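Local coordinates for JSC1_58120g3 ([Leptolyngbya] sp. JSC-1, PDB 6XHH), which senses far-red light as a cyanobacteriochrome, through a GAF domain that covalently binds a verdin-type bilin chromophore, at the mesobiliverdin IX(alpha) site. Sequence-based numbering; all coordinates share one arbitrary frame.

The mesobiliverdin IX(alpha) site. Residues 41, 51, 68, 70-73, 79-81, 87, 113-114, 116-117, 120, 131, 143, 145, 147. With M1V (mesobiliverdin IX(alpha)), chain B.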
ATOM      1  N   TYR A  41       7.050   0.594   0.104  1.00 10.98           N
ATOM      2  CA  TYR A  41       7.676   1.764  -0.488  1.00 12.81           C
ATOM      3  C   TYR A  41       8.055   2.711   0.633  1.00 12.10           C
ATOM      4  O   TYR A  41       7.238   2.989   1.522  1.00 11.81           O
ATOM      5  CB  TYR A  41       6.692   2.408  -1.463  1.00  9.24           C
ATOM      6  CG  TYR A  41       6.953   3.795  -2.002  1.00  9.43           C
ATOM      7  CD1 TYR A  41       6.569   4.917  -1.280  1.00 12.15           C
ATOM      8  CD2 TYR A  41       7.439   3.976  -3.286  1.00 13.47           C
ATOM      9  CE1 TYR A  41       6.721   6.194  -1.791  1.00 12.46           C
ATOM     10  CE2 TYR A  41       7.602   5.256  -3.821  1.00 11.21           C
ATOM     11  CZ  TYR A  41       7.232   6.355  -3.063  1.00  9.32           C
ATOM     12  OH  TYR A  41       7.387   7.616  -3.588  1.00 14.65           O
ATOM     13  N   PHE A  51      10.774   1.959  -4.071  1.00 12.85           N
ATOM     14  CA  PHE A  51      10.278   0.615  -3.786  1.00 11.00           C
ATOM     15  C   PHE A  51      11.360  -0.212  -3.083  1.00 15.39           C
ATOM     16  O   PHE A  51      12.439  -0.439  -3.648  1.00 17.24           O
ATOM     17  CB  PHE A  51       9.852  -0.072  -5.082  1.00 10.67           C
ATOM     18  CG  PHE A  51       8.663   0.550  -5.739  1.00 12.87           C
ATOM     19  CD1 PHE A  51       7.377   0.185  -5.358  1.00 13.34           C
ATOM     20  CD2 PHE A  51       8.824   1.499  -6.737  1.00 15.70           C
ATOM     21  CE1 PHE A  51       6.276   0.748  -5.974  1.00 16.72           C
ATOM     22  CE2 PHE A  51       7.727   2.087  -7.346  1.00 15.38           C
ATOM     23  CZ  PHE A  51       6.451   1.704  -6.979  1.00 15.17           C
ATOM     24  N   TRP A  68       9.472   6.409  -7.263  1.00 13.11           N
ATOM     25  CA  TRP A  68       8.320   7.174  -7.731  1.00 14.92           C
ATOM     26  C   TRP A  68       8.397   8.528  -7.045  1.00 16.53           C
ATOM     27  O   TRP A  68       8.285   8.611  -5.815  1.00 13.49           O
ATOM     28  CB  TRP A  68       7.015   6.442  -7.417  1.00 13.16           C
ATOM     29  CG  TRP A  68       5.751   7.086  -7.894  1.00 15.89           C
ATOM     30  CD1 TRP A  68       5.583   8.348  -8.391  1.00 18.86           C
ATOM     31  CD2 TRP A  68       4.463   6.468  -7.917  1.00 13.79           C
ATOM     32  NE1 TRP A  68       4.254   8.553  -8.724  1.00 15.15           N
ATOM     33  CE2 TRP A  68       3.550   7.410  -8.436  1.00 18.77           C
ATOM     34  CE3 TRP A  68       3.992   5.203  -7.553  1.00 12.00           C
ATOM     35  CZ2 TRP A  68       2.194   7.113  -8.599  1.00 16.26           C
ATOM     36  CZ3 TRP A  68       2.653   4.922  -7.705  1.00 15.46           C
ATOM     37  CH2 TRP A  68       1.776   5.862  -8.217  1.00 11.23           C
ATOM     38  N   ASP A  70       6.451  11.451  -6.697  1.00 13.73           N
ATOM     39  CA  ASP A  70       5.117  11.982  -6.919  1.00 14.02           C
ATOM     40  C   ASP A  70       5.072  13.449  -6.525  1.00 14.62           C
ATOM     41  O   ASP A  70       5.246  13.768  -5.344  1.00 14.74           O
ATOM     42  CB  ASP A  70       4.073  11.205  -6.136  1.00 12.54           C
ATOM     43  CG  ASP A  70       2.661  11.628  -6.501  1.00 13.53           C
ATOM     44  OD1 ASP A  70       2.292  12.775  -6.175  1.00 14.35           O
ATOM     45  OD2 ASP A  70       1.933  10.815  -7.097  1.00 12.03           O
ATOM     46  N   PRO A  71       4.820  14.366  -7.465  1.00 15.49           N
ATOM     47  CA  PRO A  71       4.860  15.798  -7.136  1.00 19.71           C
ATOM     48  C   PRO A  71       3.791  16.217  -6.157  1.00 18.17           C
ATOM     49  O   PRO A  71       4.012  17.150  -5.377  1.00 18.08           O
ATOM     50  CB  PRO A  71       4.653  16.480  -8.501  1.00 18.47           C
ATOM     51  CG  PRO A  71       4.914  15.450  -9.517  1.00 21.27           C
ATOM     52  CD  PRO A  71       4.539  14.139  -8.892  1.00 16.97           C
ATOM     53  N   TYR A  72       2.628  15.568  -6.197  1.00 13.21           N
ATOM     54  CA  TYR A  72       1.562  15.886  -5.256  1.00 15.84           C
ATOM     55  C   TYR A  72       1.948  15.488  -3.840  1.00 14.67           C
ATOM     56  O   TYR A  72       1.752  16.257  -2.894  1.00 14.40           O
ATOM     57  CB  TYR A  72       0.274  15.182  -5.680  1.00 13.94           C
ATOM     58  CG  TYR A  72      -0.906  15.497  -4.799  1.00 15.58           C
ATOM     59  CD1 TYR A  72      -1.214  14.705  -3.704  1.00 14.65           C
ATOM     60  CD2 TYR A  72      -1.719  16.585  -5.070  1.00 15.13           C
ATOM     61  CE1 TYR A  72      -2.300  15.003  -2.889  1.00 13.89           C
ATOM     62  CE2 TYR A  72      -2.809  16.890  -4.258  1.00 15.58           C
ATOM     63  CZ  TYR A  72      -3.094  16.084  -3.170  1.00 15.01           C
ATOM     64  OH  TYR A  72      -4.159  16.356  -2.339  1.00 20.90           O
ATOM     65  N   LEU A  73       2.456  14.269  -3.670  1.00 14.95           N
ATOM     66  CA  LEU A  73       2.901  13.837  -2.347  1.00 13.28           C
ATOM     67  C   LEU A  73       4.025  14.727  -1.816  1.00 14.48           C
ATOM     68  O   LEU A  73       4.119  14.954  -0.601  1.00 15.62           O
ATOM     69  CB  LEU A  73       3.343  12.367  -2.395  1.00 14.86           C
ATOM     70  CG  LEU A  73       2.246  11.319  -2.658  1.00 12.95           C
ATOM     71  CD1 LEU A  73       2.763   9.920  -2.489  1.00 13.14           C
ATOM     72  CD2 LEU A  73       1.036  11.525  -1.757  1.00 16.60           C
ATOM     73  N   GLY A  79       0.489  14.033   1.779  1.00 18.70           N
ATOM     74  CA  GLY A  79      -0.926  14.014   1.450  1.00 17.76           C
ATOM     75  C   GLY A  79      -1.768  13.443   2.565  1.00 17.97           C
ATOM     76  O   GLY A  79      -1.505  13.655   3.754  1.00 15.91           O
ATOM     77  N   ARG A  80      -2.801  12.689   2.170  1.00 14.70           N
ATOM     78  CA  ARG A  80      -3.746  12.141   3.132  1.00 12.11           C
ATOM     79  C   ARG A  80      -3.104  11.139   4.078  1.00 14.10           C
ATOM     80  O   ARG A  80      -3.689  10.838   5.127  1.00 13.01           O
ATOM     81  CB  ARG A  80      -4.901  11.463   2.397  1.00 12.71           C
ATOM     82  CG  ARG A  80      -4.465  10.204   1.628  1.00 13.65           C
ATOM     83  CD  ARG A  80      -5.650   9.445   1.031  1.00 21.27           C
ATOM     84  NE  ARG A  80      -6.368  10.229   0.020  1.00 18.81           N
ATOM     85  CZ  ARG A  80      -7.620   9.975  -0.365  1.00 19.88           C
ATOM     86  NH1 ARG A  80      -8.295   8.961   0.163  1.00 23.90           N
ATOM     87  NH2 ARG A  80      -8.203  10.740  -1.263  1.00 21.42           N
ATOM     88  N   PHE A  81      -1.921  10.620   3.741  1.00 12.89           N
ATOM     89  CA  PHE A  81      -1.338   9.579   4.578  1.00 10.57           C
ATOM     90  C   PHE A  81      -0.851  10.132   5.911  1.00 12.46           C
ATOM     91  O   PHE A  81      -0.717   9.364   6.881  1.00 11.72           O
ATOM     92  CB  PHE A  81      -0.223   8.869   3.805  1.00 11.63           C
ATOM     93  CG  PHE A  81      -0.724   8.172   2.579  1.00 10.38           C
ATOM     94  CD1 PHE A  81      -1.564   7.073   2.700  1.00 10.60           C
ATOM     95  CD2 PHE A  81      -0.414   8.641   1.302  1.00 12.68           C
ATOM     96  CE1 PHE A  81      -2.072   6.445   1.578  1.00 12.45           C
ATOM     97  CE2 PHE A  81      -0.914   8.003   0.179  1.00 12.58           C
ATOM     98  CZ  PHE A  81      -1.745   6.905   0.314  1.00 10.63           C
ATOM     99  N   PHE A  87      -5.980   5.179   0.388  1.00 12.28           N
ATOM    100  CA  PHE A  87      -6.311   5.525  -0.987  1.00 12.70           C
ATOM    101  C   PHE A  87      -6.745   4.250  -1.698  1.00 10.71           C
ATOM    102  O   PHE A  87      -5.946   3.320  -1.846  1.00 12.98           O
ATOM    103  CB  PHE A  87      -5.106   6.164  -1.674  1.00 11.34           C
ATOM    104  CG  PHE A  87      -5.409   6.770  -3.014  1.00 10.57           C
ATOM    105  CD1 PHE A  87      -6.288   7.828  -3.122  1.00 12.89           C
ATOM    106  CD2 PHE A  87      -4.802   6.285  -4.157  1.00 12.27           C
ATOM    107  CE1 PHE A  87      -6.569   8.392  -4.344  1.00 13.60           C
ATOM    108  CE2 PHE A  87      -5.085   6.850  -5.383  1.00 16.26           C
ATOM    109  CZ  PHE A  87      -5.957   7.905  -5.483  1.00 13.47           C
ATOM    110  N   LEU A 113      -9.183  10.171 -10.949  1.00 12.69           N
ATOM    111  CA  LEU A 113      -7.807  10.579 -10.701  1.00 11.59           C
ATOM    112  C   LEU A 113      -7.326  11.551 -11.773  1.00 13.07           C
ATOM    113  O   LEU A 113      -7.809  11.546 -12.905  1.00 15.01           O
ATOM    114  CB  LEU A 113      -6.880   9.357 -10.685  1.00 11.83           C
ATOM    115  CG  LEU A 113      -6.805   8.478  -9.433  1.00 12.28           C
ATOM    116  CD1 LEU A 113      -8.152   7.959  -8.963  1.00 18.92           C
ATOM    117  CD2 LEU A 113      -5.871   7.318  -9.719  1.00 16.27           C
ATOM    118  N   THR A 114      -6.366  12.392 -11.399  1.00 12.29           N
ATOM    119  CA  THR A 114      -5.713  13.292 -12.343  1.00 14.40           C
ATOM    120  C   THR A 114      -4.915  12.484 -13.363  1.00 12.60           C
ATOM    121  O   THR A 114      -4.362  11.439 -13.037  1.00 14.08           O
ATOM    122  CB  THR A 114      -4.796  14.245 -11.567  1.00 14.31           C
ATOM    123  OG1 THR A 114      -5.593  15.103 -10.732  1.00 15.35           O
ATOM    124  CG2 THR A 114      -3.922  15.072 -12.492  1.00 16.47           C
ATOM    125  N   CYS A 116      -2.033  12.712 -14.924  1.00 13.96           N
ATOM    126  CA  CYS A 116      -0.617  12.391 -14.714  1.00 13.69           C
ATOM    127  C   CYS A 116      -0.418  11.376 -13.596  1.00 13.13           C
ATOM    128  O   CYS A 116       0.565  10.614 -13.621  1.00 14.20           O
ATOM    129  CB  CYS A 116       0.219  13.655 -14.445  1.00 15.87           C
ATOM    130  SG  CYS A 116      -0.144  14.698 -13.038  1.00 17.43           S
ATOM    131  N   HIS A 117      -1.336  11.346 -12.621  1.00 13.70           N
ATOM    132  CA  HIS A 117      -1.363  10.269 -11.639  1.00 12.34           C
ATOM    133  C   HIS A 117      -1.674   8.939 -12.314  1.00 16.36           C
ATOM    134  O   HIS A 117      -0.958   7.942 -12.122  1.00 14.28           O
ATOM    135  CB  HIS A 117      -2.395  10.615 -10.562  1.00 12.51           C
ATOM    136  CG  HIS A 117      -2.424   9.675  -9.393  1.00 12.14           C
ATOM    137  ND1 HIS A 117      -3.270   9.867  -8.324  1.00 13.77           N
ATOM    138  CD2 HIS A 117      -1.725   8.543  -9.119  1.00 13.73           C
ATOM    139  CE1 HIS A 117      -3.095   8.899  -7.436  1.00 16.30           C
ATOM    140  NE2 HIS A 117      -2.158   8.087  -7.892  1.00 13.51           N
ATOM    141  N   ALA A 120       1.380   7.807 -14.236  1.00 11.81           N
ATOM    142  CA  ALA A 120       2.372   7.259 -13.314  1.00 13.61           C
ATOM    143  C   ALA A 120       2.033   5.823 -12.924  1.00 15.09           C
ATOM    144  O   ALA A 120       2.905   4.946 -12.925  1.00 16.14           O
ATOM    145  CB  ALA A 120       2.464   8.145 -12.070  1.00 13.84           C
ATOM    146  N   VAL A 131      -3.880   1.533  -1.106  1.00 11.49           N
ATOM    147  CA  VAL A 131      -2.620   2.084  -0.613  1.00  9.12           C
ATOM    148  C   VAL A 131      -2.835   2.626   0.797  1.00 11.89           C
ATOM    149  O   VAL A 131      -3.778   3.393   1.035  1.00 10.83           O
ATOM    150  CB  VAL A 131      -2.068   3.188  -1.540  1.00  8.44           C
ATOM    151  CG1 VAL A 131      -0.631   3.579  -1.135  1.00 10.48           C
ATOM    152  CG2 VAL A 131      -2.105   2.740  -3.014  1.00 10.49           C
ATOM    153  N   LEU A 143       4.666   3.562   2.448  1.00 10.27           N
ATOM    154  CA  LEU A 143       3.369   3.085   1.996  1.00  9.27           C
ATOM    155  C   LEU A 143       3.406   1.589   1.742  1.00 10.66           C
ATOM    156  O   LEU A 143       4.392   1.066   1.208  1.00 10.53           O
ATOM    157  CB  LEU A 143       2.936   3.807   0.707  1.00  8.95           C
ATOM    158  CG  LEU A 143       2.910   5.337   0.740  1.00 10.90           C
ATOM    159  CD1 LEU A 143       2.709   5.915  -0.662  1.00 12.79           C
ATOM    160  CD2 LEU A 143       1.820   5.813   1.674  1.00 10.90           C
ATOM    161  N   SER A 145       1.246  -0.997  -0.507  1.00  8.87           N
ATOM    162  CA  SER A 145       0.354  -0.953  -1.661  1.00  7.44           C
ATOM    163  C   SER A 145      -0.001  -2.366  -2.090  1.00 10.51           C
ATOM    164  O   SER A 145       0.881  -3.219  -2.239  1.00  9.36           O
ATOM    165  CB  SER A 145       0.986  -0.193  -2.842  1.00 11.19           C
ATOM    166  OG  SER A 145       1.327   1.133  -2.445  1.00 13.78           O
ATOM    167  N   PHE A 147      -1.744  -4.116  -5.364  1.00  9.10           N
ATOM    168  CA  PHE A 147      -1.962  -3.761  -6.762  1.00  9.43           C
ATOM    169  C   PHE A 147      -2.575  -4.932  -7.529  1.00 12.97           C
ATOM    170  O   PHE A 147      -2.205  -6.095  -7.322  1.00 12.55           O
ATOM    171  CB  PHE A 147      -0.639  -3.387  -7.469  1.00 12.55           C
ATOM    172  CG  PHE A 147       0.034  -2.128  -6.971  1.00 12.82           C
ATOM    173  CD1 PHE A 147      -0.667  -0.942  -6.786  1.00 11.71           C
ATOM    174  CD2 PHE A 147       1.403  -2.125  -6.732  1.00 15.34           C
ATOM    175  CE1 PHE A 147      -0.004   0.220  -6.376  1.00 11.65           C
ATOM    176  CE2 PHE A 147       2.062  -0.975  -6.312  1.00 14.87           C
ATOM    177  CZ  PHE A 147       1.353   0.196  -6.141  1.00 15.34           C
TER
HETATM  178  OA  M1V B 801       3.679  10.872 -10.424  1.00 14.52           O
HETATM  179  C1A M1V B 801       2.888  11.795 -10.546  1.00 15.63           C
HETATM  180  NA  M1V B 801       1.842  12.000  -9.736  1.00 16.23           N
HETATM  181  C2A M1V B 801       2.941  12.798 -11.536  1.00 16.52           C
HETATM  182  CMA M1V B 801       3.976  12.908 -12.632  1.00 18.45           C
HETATM  183  C3A M1V B 801       1.870  13.662 -11.328  1.00 16.14           C
HETATM  184  CAA M1V B 801       1.510  14.859 -12.124  1.00 18.55           C
HETATM  185  CBA M1V B 801       1.553  16.143 -11.293  1.00 17.88           C
HETATM  186  C4A M1V B 801       1.143  13.138 -10.151  1.00 14.35           C
HETATM  187  CHA M1V B 801       0.029  13.718  -9.607  1.00 15.67           C
HETATM  188  C1B M1V B 801      -0.783  13.328  -8.451  1.00 14.86           C
HETATM  189  C2B M1V B 801      -1.953  14.047  -8.093  1.00 12.92           C
HETATM  190  CMB M1V B 801      -2.515  15.241  -8.826  1.00 15.39           C
HETATM  191  C3B M1V B 801      -2.477  13.450  -6.986  1.00 12.72           C
HETATM  192  CAB M1V B 801      -3.737  13.866  -6.248  1.00 15.82           C
HETATM  193  CBB M1V B 801      -4.869  12.863  -6.527  1.00 15.66           C
HETATM  194  CGB M1V B 801      -5.322  12.959  -7.968  1.00 14.25           C
HETATM  195  O2B M1V B 801      -5.918  13.988  -8.368  1.00 19.62           O
HETATM  196  O1B M1V B 801      -5.117  12.029  -8.780  1.00 14.32           O
HETATM  197  NB  M1V B 801      -0.609  12.331  -7.569  1.00 15.25           N
HETATM  198  C4B M1V B 801      -1.609  12.366  -6.661  1.00 12.09           C
HETATM  199  CHB M1V B 801      -1.850  11.538  -5.554  1.00 12.54           C
HETATM  200  C1C M1V B 801      -1.281  10.321  -5.151  1.00 13.14           C
HETATM  201  C2C M1V B 801      -1.877   9.497  -4.186  1.00 12.69           C
HETATM  202  CAC M1V B 801      -3.133   9.841  -3.415  1.00 14.71           C
HETATM  203  CBC M1V B 801      -2.616  10.769  -2.280  1.00 17.53           C
HETATM  204  CGC M1V B 801      -3.671  11.633  -1.606  1.00 17.38           C
HETATM  205  O2C M1V B 801      -4.875  11.554  -1.941  1.00 21.72           O
HETATM  206  O1C M1V B 801      -3.351  12.452  -0.707  1.00 20.38           O
HETATM  207  C3C M1V B 801      -1.053   8.384  -4.031  1.00 13.68           C
HETATM  208  CMC M1V B 801      -1.319   7.243  -3.089  1.00 13.43           C
HETATM  209  NC  M1V B 801      -0.130   9.711  -5.598  1.00 13.22           N
HETATM  210  C4C M1V B 801       0.026   8.523  -4.929  1.00 13.63           C
HETATM  211  CHC M1V B 801       1.169   7.715  -5.196  1.00 15.11           C
HETATM  212  C1D M1V B 801       1.468   6.431  -4.810  1.00 11.62           C
HETATM  213  C2D M1V B 801       2.747   5.968  -4.393  1.00 16.07           C
HETATM  214  CMD M1V B 801       3.985   6.818  -4.249  1.00 13.51           C
HETATM  215  ND  M1V B 801       0.602   5.347  -4.826  1.00 11.55           N
HETATM  216  C4D M1V B 801       1.282   4.257  -4.410  1.00 13.78           C
HETATM  217  OD  M1V B 801       0.772   3.139  -4.323  1.00 14.37           O
HETATM  218  C3D M1V B 801       2.633   4.638  -4.131  1.00 14.63           C
HETATM  219  CAD M1V B 801       3.733   3.742  -3.619  1.00 14.22           C
HETATM  220  CBD M1V B 801       4.236   2.872  -4.750  1.00 16.03           C
HETATM  221  O   HOH W   1      -1.786   5.710  -6.223  1.00 14.59           O
HETATM  222  O   HOH W   2      -4.501  14.798  -0.275  1.00 18.93           O
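Short helices 71-75 and 115-123 flank the bilin on opposite faces, strands 128-136 and 139-148 line its ring D end, and the 3-10 turn 79-83 offers the Arg80 backbone N to ring C propionate oxygen O1C. Cys116 anchors the chromophore: its SG, in the crowded position between backbone N and carbonyl (chi1 60°), forms a 1.9 Å thioether to M1V CAA, first carbon of the two-carbon substituent on ring A. Asp70, with CG anti to its backbone N (chi1 -172°), pushes OD2 into the middle of the bilin. There Asp70 OD2 takes the M1V NB hydrogen bond (3.0 Å) on its syn lone pair, is met by M1V NA from above the carboxylate plane, and lies 2.8 Å from M1V NC, a further hydrogen bond if NC carries a proton. Gathering the ring A, B and C nitrogens around one carboxylate oxygen may favour bilin protonation; OD1, held by the backbone N of Tyr72 and Leu73, fixes the carboxylate's rotation. His117 lies flat over rings B and C; its ND1 donates in its own ring plane to ring B propionate M1V O1B (2.9 Å), while NE2 reaches ring D ND through a water. Thr114 completes that grip, backbone N to O1B and OG1 to O2B. Tyr72 stacks on ring B from the other side, planes 3° apart. Trp68 stacks its six-membered ring on ring D, and its NE1 donates to the ring A carbonyl M1V OA (2.9 Å). Ser145 OG caps the ring D carbonyl M1V OD at 2.8 Å. Arg80 NE salt-bridges ring C propionate O2C. The pocket thus holds a verdin chromophore in its far-red-absorbing dark state, ready for light sensing.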